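Local coordinates for protein putative acetamidase/formamidase (Yersinia enterocolitica subsp. palearctica serotype O:3, PDB 5UBU) that probably hydrolyses carbon-nitrogen bonds other than peptide bonds in linear amides, as a member of the acetamidase/formamidase family, and holds sodium ions in this crystal, at residues E259-M265 and G322-K327; M92-A96 and V245-K249; S174-E178 and R210-R215; M81-N85 and I182-T186. One frame throughout, in Å; residues are numbered along the deposited sequence.

Interaction 1: residues E259-M265 and G322-K327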
loop_
_atom_site.group_PDB
_atom_site.type_symbol
_atom_site.label_atom_id
_atom_site.label_comp_id
_atom_site.label_asym_id
_atom_site.label_seq_id
_atom_site.Cartn_x
_atom_site.Cartn_y
_atom_site.Cartn_z
ATOM N N GLU B 259 23.258 1.200 -15.801
ATOM C CA GLU B 259 24.083 2.334 -16.112
ATOM C C GLU B 259 23.959 2.641 -17.589
ATOM O O GLU B 259 23.811 1.734 -18.398
ATOM C CB GLU B 259 25.520 1.932 -15.789
ATOM C CG GLU B 259 26.595 2.958 -16.077
ATOM C CD GLU B 259 28.011 2.454 -15.793
ATOM O OE1 GLU B 259 28.224 1.237 -15.596
ATOM O OE2 GLU B 259 28.927 3.297 -15.782
ATOM N N ASN B 260 23.986 3.920 -17.936
ATOM C CA ASN B 260 23.957 4.342 -19.341
ATOM C C ASN B 260 24.823 5.593 -19.490
ATOM O O ASN B 260 25.478 6.010 -18.540
ATOM C CB ASN B 260 22.526 4.513 -19.892
ATOM C CG ASN B 260 21.718 5.540 -19.153
ATOM O OD1 ASN B 260 22.257 6.415 -18.479
ATOM N ND2 ASN B 260 20.395 5.447 -19.291
ATOM N N ALA B 261 24.829 6.189 -20.672
ATOM C CA ALA B 261 25.662 7.360 -20.912
ATOM C C ALA B 261 25.523 8.469 -19.882
ATOM O O ALA B 261 26.532 9.044 -19.468
ATOM C CB ALA B 261 25.418 7.914 -22.317
ATOM N N GLU B 262 24.297 8.732 -19.426
ATOM C CA GLU B 262 24.068 9.841 -18.498
ATOM C C GLU B 262 23.802 9.527 -17.023
ATOM O O GLU B 262 24.027 10.398 -16.188
ATOM C CB GLU B 262 22.957 10.752 -19.048
ATOM C CG GLU B 262 23.308 11.362 -20.414
ATOM C CD GLU B 262 22.431 12.534 -20.845
ATOM O OE1 GLU B 262 21.446 12.925 -20.157
ATOM O OE2 GLU B 262 22.756 13.093 -21.913
ATOM N N THR B 263 23.357 8.320 -16.682
ATOM C CA THR B 263 23.041 8.012 -15.270
ATOM C C THR B 263 23.382 6.611 -14.776
ATOM O O THR B 263 23.767 5.733 -15.541
ATOM C CB THR B 263 21.502 8.117 -15.025
ATOM O OG1 THR B 263 20.831 7.023 -15.664
ATOM C CG2 THR B 263 20.934 9.429 -15.543
ATOM N N ILE B 264 23.232 6.449 -13.463
ATOM C CA ILE B 264 23.356 5.164 -12.787
ATOM C C ILE B 264 21.968 5.022 -12.142
ATOM O O ILE B 264 21.321 6.032 -11.850
ATOM C CB ILE B 264 24.496 5.092 -11.739
ATOM C CG1 ILE B 264 24.228 5.992 -10.532
ATOM C CG2 ILE B 264 25.828 5.421 -12.388
ATOM C CD1 ILE B 264 25.247 5.834 -9.436
HETATM N N MSE B 265 21.513 3.789 -11.926
HETATM C CA MSE B 265 20.195 3.565 -11.354
HETATM C C MSE B 265 20.097 2.302 -10.563
HETATM O O MSE B 265 20.675 1.295 -10.935
HETATM C CB MSE B 265 19.227 3.491 -12.546
HETATM C CG MSE B 265 17.756 3.205 -12.186
HETATM SE SE MSE B 265 16.739 2.529 -13.756
HETATM C CE MSE B 265 16.493 4.275 -14.607
ATOM N N GLY B 322 12.857 2.654 -10.577
ATOM C CA GLY B 322 14.287 2.921 -10.700
ATOM C C GLY B 322 14.631 4.274 -10.093
ATOM O O GLY B 322 13.993 5.267 -10.421
ATOM N N ALA B 323 15.613 4.314 -9.194
ATOM C CA ALA B 323 16.068 5.565 -8.573
ATOM C C ALA B 323 17.383 5.941 -9.247
ATOM O O ALA B 323 18.343 5.191 -9.186
ATOM C CB ALA B 323 16.263 5.384 -7.078
HETATM N N MSE B 324 17.425 7.110 -9.876
HETATM C CA MSE B 324 18.601 7.556 -10.612
HETATM C C MSE B 324 19.346 8.731 -10.085
HETATM O O MSE B 324 18.838 9.492 -9.276
HETATM C CB MSE B 324 18.093 8.114 -11.935
HETATM C CG MSE B 324 17.959 7.081 -13.031
HETATM SE SE MSE B 324 16.502 7.704 -14.198
HETATM C CE MSE B 324 17.425 9.040 -15.319
ATOM N N LEU B 325 20.574 8.885 -10.574
ATOM C CA LEU B 325 21.425 10.020 -10.257
ATOM C C LEU B 325 22.275 10.268 -11.504
ATOM O O LEU B 325 22.841 9.340 -12.075
ATOM C CB LEU B 325 22.312 9.766 -9.043
ATOM C CG LEU B 325 23.181 10.974 -8.642
ATOM C CD1 LEU B 325 22.308 12.148 -8.224
ATOM C CD2 LEU B 325 24.149 10.609 -7.532
ATOM N N ASN B 326 22.340 11.523 -11.928
ATOM C CA ASN B 326 23.101 11.904 -13.108
ATOM C C ASN B 326 24.595 11.747 -12.825
ATOM O O ASN B 326 25.080 12.177 -11.786
ATOM C CB ASN B 326 22.731 13.342 -13.510
ATOM C CG ASN B 326 23.363 13.775 -14.817
ATOM O OD1 ASN B 326 24.592 13.754 -14.989
ATOM N ND2 ASN B 326 22.527 14.221 -15.732
ATOM N N LYS B 327 25.310 11.119 -13.753
ATOM C CA LYS B 327 26.761 10.882 -13.607
ATOM C C LYS B 327 27.601 12.121 -13.326
ATOM O O LYS B 327 28.680 12.004 -12.749
ATOM C CB LYS B 327 27.330 10.118 -14.808
ATOM C CG LYS B 327 26.888 8.669 -14.856
ATOM C CD LYS B 327 27.510 7.949 -16.024
ATOM C CE LYS B 327 27.244 6.458 -15.966
ATOM N NZ LYS B 327 27.853 5.764 -17.137
#
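Gly322 lays its CA beside Met265, a selenomethionine whose CG is 3.8 Å from Gly322 CA. Ala323 gives its carbonyl O to a CA-H...O contact from Met265, while its methyl packs on Ala280 and Tyr281 of helix 273-291. Met324, also selenomethionine, faces Met265 in a non-hydrogen-bonded pair: Met265 CE meets Met324 SE at 3.5 Å, and the bend at chi3 (81°) carries Met324 CE to Thr263 CG2. Leu325 and Ile264 form the hydrogen-bonded pair, with Leu325 N to Ile264 O and Ile264 N to Leu325 O both 3.2 Å. The segment axes, at 154°, mark strands 263-270 and 319-326 as antiparallel neighbours in the large mixed sheet; Ile264 and Leu325 share the face covered by Trp287 and Leu288. Asn326 lies across from Thr263, and its CA makes a CA-H...O contact with Glu262 O. Lys327 N donates almost straight (173°) to that same oxygen, 2.8 Å from Lys327 N to Glu262 O. Extended beyond CG, its side chain runs back along the turn to Asn260 O, 2.8 Å from Lys327 NZ, and salt-bridges Glu259, with Lys327 NZ 3.0 Å from Glu259 OE2 on the anti side. The other carboxylate oxygen, Glu259 OE1, is hydrogen-bonded to Tyr206.

Interaction 2: residues M92-A96 and V245-K249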
loop_
_atom_site.group_PDB
_atom_site.type_symbol
_atom_site.label_atom_id
_atom_site.label_comp_id
_atom_site.label_asym_id
_atom_site.label_seq_id
_atom_site.Cartn_x
_atom_site.Cartn_y
_atom_site.Cartn_z
HETATM N N MSE B 92 24.905 -19.722 -19.512
HETATM C CA MSE B 92 25.907 -19.898 -18.448
HETATM C C MSE B 92 27.141 -19.090 -18.723
HETATM O O MSE B 92 27.643 -19.091 -19.845
HETATM C CB MSE B 92 26.321 -21.362 -18.338
HETATM C CG MSE B 92 25.126 -22.316 -18.308
HETATM SE SE MSE B 92 24.090 -22.108 -16.640
HETATM C CE MSE B 92 25.207 -23.176 -15.404
ATOM N N ILE B 93 27.626 -18.375 -17.711
ATOM C CA ILE B 93 28.834 -17.573 -17.852
ATOM C C ILE B 93 29.934 -18.311 -17.090
ATOM O O ILE B 93 29.804 -18.565 -15.889
ATOM C CB ILE B 93 28.673 -16.122 -17.335
ATOM C CG1 ILE B 93 27.606 -15.350 -18.138
ATOM C CG2 ILE B 93 29.993 -15.372 -17.449
ATOM C CD1 ILE B 93 26.177 -15.791 -17.926
ATOM N N ASN B 94 31.001 -18.658 -17.802
ATOM C CA ASN B 94 32.128 -19.384 -17.239
ATOM C C ASN B 94 32.805 -18.598 -16.114
ATOM O O ASN B 94 33.297 -17.490 -16.331
ATOM C CB ASN B 94 33.149 -19.693 -18.356
ATOM C CG ASN B 94 34.268 -20.613 -17.894
ATOM O OD1 ASN B 94 34.248 -21.129 -16.787
ATOM N ND2 ASN B 94 35.243 -20.831 -18.750
ATOM N N GLY B 95 32.827 -19.198 -14.920
ATOM C CA GLY B 95 33.440 -18.593 -13.732
ATOM C C GLY B 95 32.479 -17.902 -12.774
ATOM O O GLY B 95 32.847 -17.617 -11.636
ATOM N N ALA B 96 31.250 -17.635 -13.223
ATOM C CA ALA B 96 30.258 -16.954 -12.377
ATOM C C ALA B 96 29.861 -17.788 -11.159
ATOM O O ALA B 96 29.588 -18.981 -11.273
ATOM C CB ALA B 96 29.026 -16.590 -13.191
ATOM N N VAL B 245 27.786 -9.874 -22.695
ATOM C CA VAL B 245 27.701 -10.285 -21.299
ATOM C C VAL B 245 29.098 -10.410 -20.713
ATOM O O VAL B 245 29.949 -11.081 -21.299
ATOM C CB VAL B 245 26.977 -11.642 -21.193
ATOM C CG1 VAL B 245 26.839 -12.081 -19.735
ATOM C CG2 VAL B 245 25.612 -11.561 -21.874
ATOM N N ASP B 246 29.341 -9.769 -19.570
ATOM C CA ASP B 246 30.651 -9.840 -18.937
ATOM C C ASP B 246 30.414 -10.181 -17.458
ATOM O O ASP B 246 29.260 -10.278 -17.013
ATOM C CB ASP B 246 31.439 -8.545 -19.159
ATOM C CG ASP B 246 32.983 -8.750 -19.085
ATOM O OD1 ASP B 246 33.466 -9.644 -18.350
ATOM O OD2 ASP B 246 33.721 -7.992 -19.773
ATOM N N LEU B 247 31.500 -10.402 -16.715
ATOM C CA LEU B 247 31.420 -10.808 -15.322
ATOM C C LEU B 247 32.301 -9.963 -14.419
ATOM O O LEU B 247 33.483 -9.777 -14.702
ATOM C CB LEU B 247 31.879 -12.260 -15.227
ATOM C CG LEU B 247 31.863 -12.968 -13.871
ATOM C CD1 LEU B 247 30.439 -13.120 -13.375
ATOM C CD2 LEU B 247 32.523 -14.323 -13.997
ATOM N N ILE B 248 31.711 -9.457 -13.334
ATOM C CA ILE B 248 32.419 -8.659 -12.331
ATOM C C ILE B 248 32.500 -9.547 -11.098
ATOM O O ILE B 248 31.489 -9.999 -10.576
ATOM C CB ILE B 248 31.704 -7.329 -12.009
ATOM C CG1 ILE B 248 31.671 -6.427 -13.251
ATOM C CG2 ILE B 248 32.424 -6.613 -10.871
ATOM C CD1 ILE B 248 30.715 -5.259 -13.138
ATOM N N LYS B 249 33.716 -9.791 -10.637
ATOM C CA LYS B 249 33.940 -10.670 -9.504
ATOM C C LYS B 249 33.777 -10.005 -8.154
ATOM O O LYS B 249 34.186 -8.865 -7.958
ATOM C CB LYS B 249 35.356 -11.252 -9.573
ATOM C CG LYS B 249 35.689 -12.019 -10.851
ATOM C CD LYS B 249 34.862 -13.280 -11.081
ATOM C CE LYS B 249 35.127 -14.357 -10.031
ATOM N NZ LYS B 249 34.383 -15.606 -10.318
#
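Ile93 and Val245 meet branch against branch, Ile93 CG1 lying 3.7 Å from Val245 CG1 as the two side chains slant across each other. The other branch of Ile93 points toward the next inward residue of 245-249, its CG2 coming 4.3 Å from Leu247 CB. Leu247 is the main bump. With CG anti to the backbone N (chi1 -178°), its fork lies over one face of the turn from Ile93 to Ala96, beside the Ile93 side chain. One prong, Leu247 CD1, rests on the methyl of Ala96, 3.8 Å from Ala96 CB; the other, Leu247 CD2, presses on main chain, 3.6 Å from Ala96 N. That face belongs to a type II turn, with Gly95 at positive phi (99°) and a bond of 3.2 Å from Ala96 N to Ile93 O. Ile102 of strand 101-111 touches Ile93, Ala96, Val245 and Leu247 alike, finishing the apolar patch where strand 87-93 of one mixed sheet packs on strand 239-248 of another. Lys249, bent at two successive torsions, brings its end back to the turn: Lys249 NZ is 2.9 Å from Gly95 O, and its salt bridge is to Asp100. Shape thus does most of the joining. The closest approaches inside the patch are between carbon groups, or between a methyl and main chain, and charge is kept to the margin, so the cohesion of the two sheets here is probably largely hydrophobic.

Interaction 3: residues S174-E178 and R210-R215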
loop_
_atom_site.group_PDB
_atom_site.type_symbol
_atom_site.label_atom_id
_atom_site.label_comp_id
_atom_site.label_asym_id
_atom_site.label_seq_id
_atom_site.Cartn_x
_atom_site.Cartn_y
_atom_site.Cartn_z
ATOM N N SER B 174 17.031 -11.276 -16.419
ATOM C CA SER B 174 17.284 -11.811 -15.084
ATOM C C SER B 174 18.318 -12.911 -14.985
ATOM O O SER B 174 18.800 -13.431 -15.984
ATOM C CB SER B 174 15.960 -12.361 -14.538
ATOM O OG SER B 174 15.434 -13.349 -15.395
ATOM N N VAL B 175 18.655 -13.230 -13.741
ATOM C CA VAL B 175 19.566 -14.321 -13.417
ATOM C C VAL B 175 18.821 -15.213 -12.424
ATOM O O VAL B 175 17.875 -14.768 -11.777
ATOM C CB VAL B 175 20.921 -13.844 -12.871
ATOM C CG1 VAL B 175 21.723 -13.187 -13.975
ATOM C CG2 VAL B 175 20.750 -12.903 -11.691
ATOM N N SER B 176 19.229 -16.468 -12.317
ATOM C CA SER B 176 18.560 -17.403 -11.418
ATOM C C SER B 176 18.743 -17.127 -9.934
ATOM O O SER B 176 19.794 -16.662 -9.522
ATOM C CB SER B 176 19.062 -18.823 -11.668
ATOM O OG SER B 176 18.508 -19.731 -10.727
ATOM N N PRO B 177 17.680 -17.363 -9.137
ATOM C CA PRO B 177 17.818 -17.292 -7.696
ATOM C C PRO B 177 18.659 -18.494 -7.258
ATOM O O PRO B 177 18.922 -19.381 -8.067
ATOM C CB PRO B 177 16.383 -17.449 -7.195
ATOM C CG PRO B 177 15.551 -16.886 -8.273
ATOM C CD PRO B 177 16.270 -17.199 -9.551
ATOM N N GLU B 178 19.053 -18.539 -5.995
ATOM C CA GLU B 178 19.863 -19.648 -5.516
ATOM C C GLU B 178 19.098 -20.969 -5.578
ATOM O O GLU B 178 19.590 -21.941 -6.168
ATOM C CB GLU B 178 20.357 -19.385 -4.091
ATOM C CG GLU B 178 21.329 -20.445 -3.596
ATOM C CD GLU B 178 21.943 -20.130 -2.249
ATOM O OE1 GLU B 178 22.665 -21.010 -1.747
ATOM O OE2 GLU B 178 21.720 -19.026 -1.693
ATOM N N ARG B 210 23.563 -15.562 -7.844
ATOM C CA ARG B 210 23.250 -16.362 -6.657
ATOM C C ARG B 210 23.288 -17.867 -6.967
ATOM O O ARG B 210 23.204 -18.683 -6.052
ATOM C CB ARG B 210 21.891 -15.970 -6.078
ATOM C CG ARG B 210 21.830 -14.532 -5.587
ATOM C CD ARG B 210 20.492 -14.228 -4.939
ATOM N NE ARG B 210 20.387 -12.838 -4.492
ATOM C CZ ARG B 210 19.956 -11.812 -5.237
ATOM N NH1 ARG B 210 19.900 -10.594 -4.712
ATOM N NH2 ARG B 210 19.583 -11.985 -6.502
ATOM N N ALA B 211 23.421 -18.225 -8.246
ATOM C CA ALA B 211 23.492 -19.620 -8.681
ATOM C C ALA B 211 24.757 -19.808 -9.518
ATOM O O ALA B 211 25.136 -18.910 -10.274
ATOM C CB ALA B 211 22.272 -19.988 -9.496
ATOM N N PRO B 212 25.420 -20.975 -9.387
ATOM C CA PRO B 212 26.640 -21.179 -10.170
ATOM C C PRO B 212 26.374 -21.027 -11.666
ATOM O O PRO B 212 25.394 -21.564 -12.173
ATOM C CB PRO B 212 27.052 -22.617 -9.826
ATOM C CG PRO B 212 26.391 -22.914 -8.531
ATOM C CD PRO B 212 25.114 -22.137 -8.525
ATOM N N GLY B 213 27.238 -20.276 -12.345
ATOM C CA GLY B 213 27.122 -20.030 -13.779
ATOM C C GLY B 213 26.264 -18.828 -14.122
ATOM O O GLY B 213 26.156 -18.456 -15.296
ATOM N N GLY B 214 25.650 -18.215 -13.113
ATOM C CA GLY B 214 24.803 -17.050 -13.337
ATOM C C GLY B 214 23.385 -17.402 -13.748
ATOM O O GLY B 214 22.423 -17.050 -13.044
ATOM N N ARG B 215 23.258 -18.098 -14.879
ATOM C CA ARG B 215 21.948 -18.490 -15.423
ATOM C C ARG B 215 21.159 -17.265 -15.868
ATOM O O ARG B 215 20.170 -16.891 -15.254
ATOM C CB ARG B 215 21.152 -19.360 -14.438
ATOM C CG ARG B 215 21.693 -20.767 -14.338
ATOM C CD ARG B 215 20.999 -21.569 -13.254
ATOM N NE ARG B 215 21.213 -22.992 -13.524
ATOM C CZ ARG B 215 20.373 -23.781 -14.208
ATOM N NH1 ARG B 215 19.202 -23.334 -14.669
ATOM N NH2 ARG B 215 20.690 -25.050 -14.409
HETATM O O HOH W 1 22.446 -16.468 -10.396
HETATM O O HOH W 2 20.371 -14.204 -8.328
#
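Ser176 N faces two carbonyls of the opposite segment and makes a weak bond to each: it is 3.1 Å from Arg215 O, at a poor angle of 127°, and 3.3 Å from Gly214 O. Next to this fork, Val175 CA adds a CA-H...O contact to Arg215 O, 3.2 Å between Val175 CA and that oxygen. Direct backbone bonding across the contact is therefore weak, and water probably compensates in part. One water accepts from Arg210 N and donates to both Ser176 O and Gly214 O, the last 2.7 Å from the water. A second donates to the same Ser176 O and accepts from Arg210 NH2, carried out to it by a side chain extended from CG to NE; the serine carbonyl thus receives two water hydrogens. Arg210 NH2 also bonds to Asn189 O, and the guanidinium of Arg215 goes off to Ser44 O, while the aliphatic part of Arg215 packs directly, Arg215 CB meeting Ser176 CB at 3.5 Å. Arg210 O receives a CA-H...O contact from Glu178. The second segment is shaped by a type II turn from Ala211 to Gly214, closed by a bond of 3.0 Å from Gly214 N to Ala211 O, with Gly213 at positive phi (88°). It leads into strand 214-222, the antiparallel neighbour of strand 169-175, where its bonding is weak. One water between main chains, a second reaching the Arg210 side chain, and weak bonds imply a seam where solvent partly stands in for regular pairing: Ser176 O and Gly214 O are satisfied, but the two segments are probably held more softly than in an unbroken ladder.

Interaction 4: residues M81-N85 and I182-T186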
loop_
_atom_site.group_PDB
_atom_site.type_symbol
_atom_site.label_atom_id
_atom_site.label_comp_id
_atom_site.label_asym_id
_atom_site.label_seq_id
_atom_site.Cartn_x
_atom_site.Cartn_y
_atom_site.Cartn_z
HETATM N N MSE B 81 -3.021 -16.719 -17.513
HETATM C CA MSE B 81 -2.115 -15.988 -16.621
HETATM C C MSE B 81 -1.626 -16.944 -15.548
HETATM O O MSE B 81 -2.372 -17.830 -15.146
HETATM C CB MSE B 81 -2.804 -14.785 -15.974
HETATM C CG MSE B 81 -3.288 -13.722 -16.956
HETATM SE SE MSE B 81 -1.791 -12.827 -17.889
HETATM C CE MSE B 81 -2.139 -13.742 -19.587
ATOM N N PRO B 82 -0.388 -16.799 -15.062
ATOM C CA PRO B 82 0.574 -15.761 -15.463
ATOM C C PRO B 82 1.561 -16.198 -16.558
ATOM O O PRO B 82 2.659 -15.642 -16.635
ATOM C CB PRO B 82 1.332 -15.523 -14.157
ATOM C CG PRO B 82 1.391 -16.889 -13.525
ATOM C CD PRO B 82 0.163 -17.654 -13.990
ATOM N N PHE B 83 1.177 -17.159 -17.405
ATOM C CA PHE B 83 2.076 -17.650 -18.454
ATOM C C PHE B 83 2.245 -16.697 -19.639
ATOM O O PHE B 83 1.651 -16.877 -20.699
ATOM C CB PHE B 83 1.657 -19.045 -18.942
ATOM C CG PHE B 83 1.694 -20.098 -17.870
ATOM C CD1 PHE B 83 2.854 -20.819 -17.637
ATOM C CD2 PHE B 83 0.564 -20.379 -17.097
ATOM C CE1 PHE B 83 2.893 -21.799 -16.651
ATOM C CE2 PHE B 83 0.596 -21.356 -16.114
ATOM C CZ PHE B 83 1.763 -22.064 -15.887
ATOM N N LEU B 84 3.056 -15.670 -19.407
ATOM C CA LEU B 84 3.435 -14.686 -20.407
ATOM C C LEU B 84 4.952 -14.561 -20.324
ATOM O O LEU B 84 5.578 -15.042 -19.374
ATOM C CB LEU B 84 2.810 -13.317 -20.143
ATOM C CG LEU B 84 1.295 -13.114 -20.300
ATOM C CD1 LEU B 84 0.957 -11.655 -20.017
ATOM C CD2 LEU B 84 0.828 -13.508 -21.705
ATOM N N ASN B 85 5.536 -13.916 -21.323
ATOM C CA ASN B 85 6.977 -13.677 -21.370
ATOM C C ASN B 85 7.825 -14.959 -21.459
ATOM O O ASN B 85 8.561 -15.290 -20.529
ATOM C CB ASN B 85 7.428 -12.822 -20.166
ATOM C CG ASN B 85 6.631 -11.539 -20.019
ATOM O OD1 ASN B 85 5.998 -11.061 -20.965
ATOM N ND2 ASN B 85 6.664 -10.967 -18.820
ATOM N N ILE B 182 11.249 -18.387 -9.888
ATOM C CA ILE B 182 10.231 -17.330 -9.953
ATOM C C ILE B 182 9.620 -17.238 -11.345
ATOM O O ILE B 182 10.347 -17.306 -12.333
ATOM C CB ILE B 182 10.885 -15.977 -9.572
ATOM C CG1 ILE B 182 11.497 -16.086 -8.162
ATOM C CG2 ILE B 182 9.872 -14.841 -9.619
ATOM C CD1 ILE B 182 12.335 -14.895 -7.720
ATOM N N ASN B 183 8.301 -17.059 -11.443
ATOM C CA ASN B 183 7.682 -16.996 -12.776
ATOM C C ASN B 183 8.199 -15.822 -13.613
ATOM O O ASN B 183 8.725 -14.837 -13.085
ATOM C CB ASN B 183 6.135 -17.076 -12.745
ATOM C CG ASN B 183 5.473 -15.885 -12.084
ATOM O OD1 ASN B 183 5.829 -14.737 -12.327
ATOM N ND2 ASN B 183 4.436 -16.159 -11.311
ATOM N N SER B 184 8.049 -15.960 -14.924
ATOM C CA SER B 184 8.514 -14.962 -15.882
ATOM C C SER B 184 7.702 -13.670 -15.888
ATOM O O SER B 184 8.023 -12.748 -16.640
ATOM C CB SER B 184 8.520 -15.574 -17.285
ATOM O OG SER B 184 7.225 -16.039 -17.636
ATOM N N LEU B 185 6.659 -13.597 -15.062
ATOM C CA LEU B 185 5.845 -12.392 -14.995
ATOM C C LEU B 185 6.260 -11.505 -13.817
ATOM O O LEU B 185 5.888 -10.334 -13.767
ATOM C CB LEU B 185 4.371 -12.768 -14.843
ATOM C CG LEU B 185 3.344 -11.652 -15.082
ATOM C CD1 LEU B 185 3.353 -11.248 -16.545
ATOM C CD2 LEU B 185 1.948 -12.087 -14.683
ATOM N N THR B 186 7.052 -12.050 -12.897
ATOM C CA THR B 186 7.465 -11.332 -11.692
ATOM C C THR B 186 8.913 -10.781 -11.649
ATOM O O THR B 186 9.853 -11.498 -11.986
ATOM C CB THR B 186 7.317 -12.275 -10.466
ATOM O OG1 THR B 186 5.968 -12.746 -10.371
ATOM C CG2 THR B 186 7.683 -11.568 -9.172
HETATM O O HOH W 3 4.885 -17.187 -16.199
#
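Pro82 follows a cis peptide bond, and the proline ring thus placed meets Leu185, Pro82 CB lying 3.5 Å from Leu185 CD2. The Pro82 and Asn183 side chains cross at about a right angle, with Pro82 CG near Asn183 ND2. The two methyls of Leu185 divide between Pro82 and Leu84, since Leu185 CD1 comes 4.2 Å from Leu84 CB and also nears the amide of Asn85. Ser184 supplies the polar grip. Its hydroxyl, held between the backbone N and carbonyl carbon (chi1 58°), donates to Leu84 O at 2.6 Å from Ser184 OG, almost in line with the carbonyl bond. A water donates to both Ser184 OG and Pro82 O, tying the serine to a second point of the loop. The backbone of Ser184 is held too: Asn85 ND2 donates to Ser184 O at 3.1 Å, nearly straight at 165° and within the plane of the asparagine amide. The motif behind this is a type I turn from Asn183 to Thr186 combined with an Asx turn, in which Asn183 OD1 accepts from Leu185 N at 3.1 Å and from Thr186 OG1 on the opposite face of the amide. Within 81-85, Phe83 is the centre of an inverse gamma turn, with Leu84 N 2.8 Å from Pro82 O. The contact borders the metal site: the Asn85 side chain is about 4 Å from a bound sodium ion, and Leu185 O is hydrogen-bonded to the side chain of Asn193, a sodium ligand, which probably helps to orient it. Phe83 and Asn183 pack on Ile179 and Asp180 of a neighbouring subunit.

Overall arrangement
From the N terminus, residues 81-85 open interaction 4 and 92-96 open interaction 2; 174-178 then begin interaction 3. Interaction 4 closes first, at 182-186, so its loop crosses those of interactions 2 and 3. Interaction 3 closes at 210-215, within the span of interaction 2, which ends at 245-249. Interaction 1 follows in series, joining 259-265 to 322-327 around the two long helices. Interactions 2 and 3 touch through Gly213, and 3 and 4 through Pro177 and Ile182. Interaction 2 links the two mixed sheets, interaction 1 lies in the larger, interaction 3 joins ends of neighbouring strands 169-175 and 214-222, and interaction 4 ties the loop before strand 87-93 to the turn ending strand 182-183.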